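Local structure of myosin-4 (Saccharomyces cerevisiae, 3MMI) at residues Gly69-Ser74 with Leu135-Asp140. The protein carries ASH1 and certain other mRNAs toward the bud as a type V myosin motor, recruited to them through SHE3, and is represented here by its globular tail. Residues are numbered along the deposited sequence; the frame is centred on the assembly and turned at random.
Sequences GLLIQS and LIYLND
A helix-helix contact in the all-helical globular tail joins the first turn of helix 71-91 to the start of the long helix 132-168, with Y137 reaching across to L71 and S74. CG of Y137 stands anti to the backbone N (chi1 175°), which carries the ring out from its own helix toward the other. L71 lies over one face of this ring: its CD2 sits 4.2 Å from the ring centroid, an off-centre CH-pi contact 29° from the normal, and packs 3.8 Å from CD2 of Y137. Across the ring from that contact, CE1 of Y137 comes within 3.4 Å of the carbonyl O of L71, which approaches obliquely. The phenol ends at S74, whose OG and Y137 OH share a hydrogen bond of 2.8 Å in which either hydroxyl could be the donor. From the preceding helix 53-67, V62 touches S74 and V66 touches Y137. With an alanine in place of Y137, the S74 hydroxyl would probably lose this partner and a gap would open beside L71. One tyrosine thus joins the two helices in two ways, by apolar contact along its ring and by a polar bond that gives the hydroxyl of buried S74 a hydrogen-bonding partner.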
loop_
_atom_site.group_PDB
_atom_site.type_symbol
_atom_site.label_atom_id
_atom_site.label_comp_id
_atom_site.label_asym_id
_atom_site.label_seq_id
_atom_site.Cartn_x
_atom_site.Cartn_y
_atom_site.Cartn_z
ATOM N N GLY A 69 17.576 23.499 22.972
ATOM C CA GLY A 69 18.435 23.792 21.822
ATOM C C GLY A 69 19.414 22.687 21.467
ATOM O O GLY A 69 20.414 22.954 20.815
ATOM N N LEU A 70 19.176 21.447 21.874
ATOM C CA LEU A 70 20.151 20.440 21.540
ATOM C C LEU A 70 19.856 19.757 20.173
ATOM O O LEU A 70 19.535 18.573 20.080
ATOM C CB LEU A 70 20.348 19.450 22.681
ATOM C CG LEU A 70 20.926 20.084 23.970
ATOM C CD1 LEU A 70 21.027 19.013 25.099
ATOM C CD2 LEU A 70 22.353 20.584 23.684
ATOM N N LEU A 71 19.991 20.523 19.089
ATOM C CA LEU A 71 19.253 20.163 17.892
ATOM C C LEU A 71 19.925 18.955 17.272
ATOM O O LEU A 71 19.277 18.085 16.659
ATOM C CB LEU A 71 19.207 21.334 16.950
ATOM C CG LEU A 71 18.359 22.512 17.435
ATOM C CD1 LEU A 71 18.495 23.634 16.412
ATOM C CD2 LEU A 71 16.914 22.100 17.556
ATOM N N ILE A 72 21.212 18.871 17.477
ATOM C CA ILE A 72 21.969 17.801 16.931
ATOM C C ILE A 72 21.722 16.545 17.685
ATOM O O ILE A 72 21.780 15.493 17.132
ATOM C CB ILE A 72 23.434 18.059 17.061
ATOM C CG1 ILE A 72 23.799 19.380 16.442
ATOM C CG2 ILE A 72 24.200 16.969 16.415
ATOM C CD1 ILE A 72 24.914 20.027 17.174
ATOM N N GLN A 73 21.490 16.659 18.975
ATOM C CA GLN A 73 21.214 15.504 19.779
ATOM C C GLN A 73 19.870 14.917 19.404
ATOM O O GLN A 73 19.707 13.724 19.329
ATOM C CB GLN A 73 21.208 15.895 21.242
ATOM C CG GLN A 73 22.513 15.758 21.916
ATOM N N SER A 74 18.913 15.790 19.156
ATOM C CA SER A 74 17.607 15.383 18.692
ATOM C C SER A 74 17.699 14.586 17.396
ATOM O O SER A 74 17.173 13.510 17.300
ATOM C CB SER A 74 16.729 16.603 18.522
ATOM O OG SER A 74 15.408 16.264 18.289
ATOM N N LEU A 135 13.289 26.524 13.845
ATOM C CA LEU A 135 12.290 26.408 12.838
ATOM C C LEU A 135 12.710 25.572 11.597
ATOM O O LEU A 135 11.933 24.729 11.141
ATOM C CB LEU A 135 11.822 27.758 12.350
ATOM C CG LEU A 135 10.916 28.514 13.313
ATOM C CD1 LEU A 135 10.474 29.767 12.612
ATOM C CD2 LEU A 135 9.699 27.709 13.756
ATOM N N ILE A 136 13.918 25.808 11.082
ATOM C CA ILE A 136 14.511 25.016 10.044
ATOM C C ILE A 136 14.727 23.572 10.446
ATOM O O ILE A 136 14.388 22.693 9.642
ATOM C CB ILE A 136 15.875 25.600 9.570
ATOM C CG1 ILE A 136 15.652 26.925 8.827
ATOM C CG2 ILE A 136 16.695 24.613 8.724
ATOM C CD1 ILE A 136 16.974 27.724 8.597
ATOM N N TYR A 137 15.308 23.310 11.632
ATOM C CA TYR A 137 15.392 21.936 12.129
ATOM C C TYR A 137 14.001 21.213 12.069
ATOM O O TYR A 137 13.895 20.112 11.614
ATOM C CB TYR A 137 15.997 21.887 13.564
ATOM C CG TYR A 137 15.976 20.524 14.117
ATOM C CD1 TYR A 137 16.952 19.599 13.784
ATOM C CD2 TYR A 137 14.884 20.120 14.959
ATOM C CE1 TYR A 137 16.896 18.326 14.258
ATOM C CE2 TYR A 137 14.831 18.815 15.488
ATOM C CZ TYR A 137 15.819 17.938 15.115
ATOM O OH TYR A 137 15.768 16.631 15.545
ATOM N N LEU A 138 12.960 21.870 12.558
ATOM C CA LEU A 138 11.707 21.222 12.768
ATOM C C LEU A 138 11.063 20.994 11.411
ATOM O O LEU A 138 10.387 19.978 11.179
ATOM C CB LEU A 138 10.794 22.045 13.656
ATOM C CG LEU A 138 11.123 22.147 15.162
ATOM C CD1 LEU A 138 10.138 23.158 15.679
ATOM C CD2 LEU A 138 10.915 20.798 15.845
ATOM N N ASN A 139 11.275 21.939 10.507
ATOM C CA ASN A 139 10.862 21.780 9.118
ATOM C C ASN A 139 11.471 20.551 8.493
ATOM O O ASN A 139 10.778 19.771 7.818
ATOM C CB ASN A 139 11.256 22.987 8.301
ATOM C CG ASN A 139 10.411 23.137 7.060
ATOM O OD1 ASN A 139 9.198 23.372 7.133
ATOM N ND2 ASN A 139 11.044 22.990 5.918
ATOM N N ASP A 140 12.731 20.307 8.813
ATOM C CA ASP A 140 13.431 19.204 8.235
ATOM C C ASP A 140 12.965 17.957 8.904
ATOM O O ASP A 140 12.898 16.920 8.252
ATOM C CB ASP A 140 14.914 19.385 8.432
ATOM C CG ASP A 140 15.740 18.332 7.776
ATOM O OD1 ASP A 140 15.831 18.287 6.540
ATOM O OD2 ASP A 140 16.335 17.547 8.485
#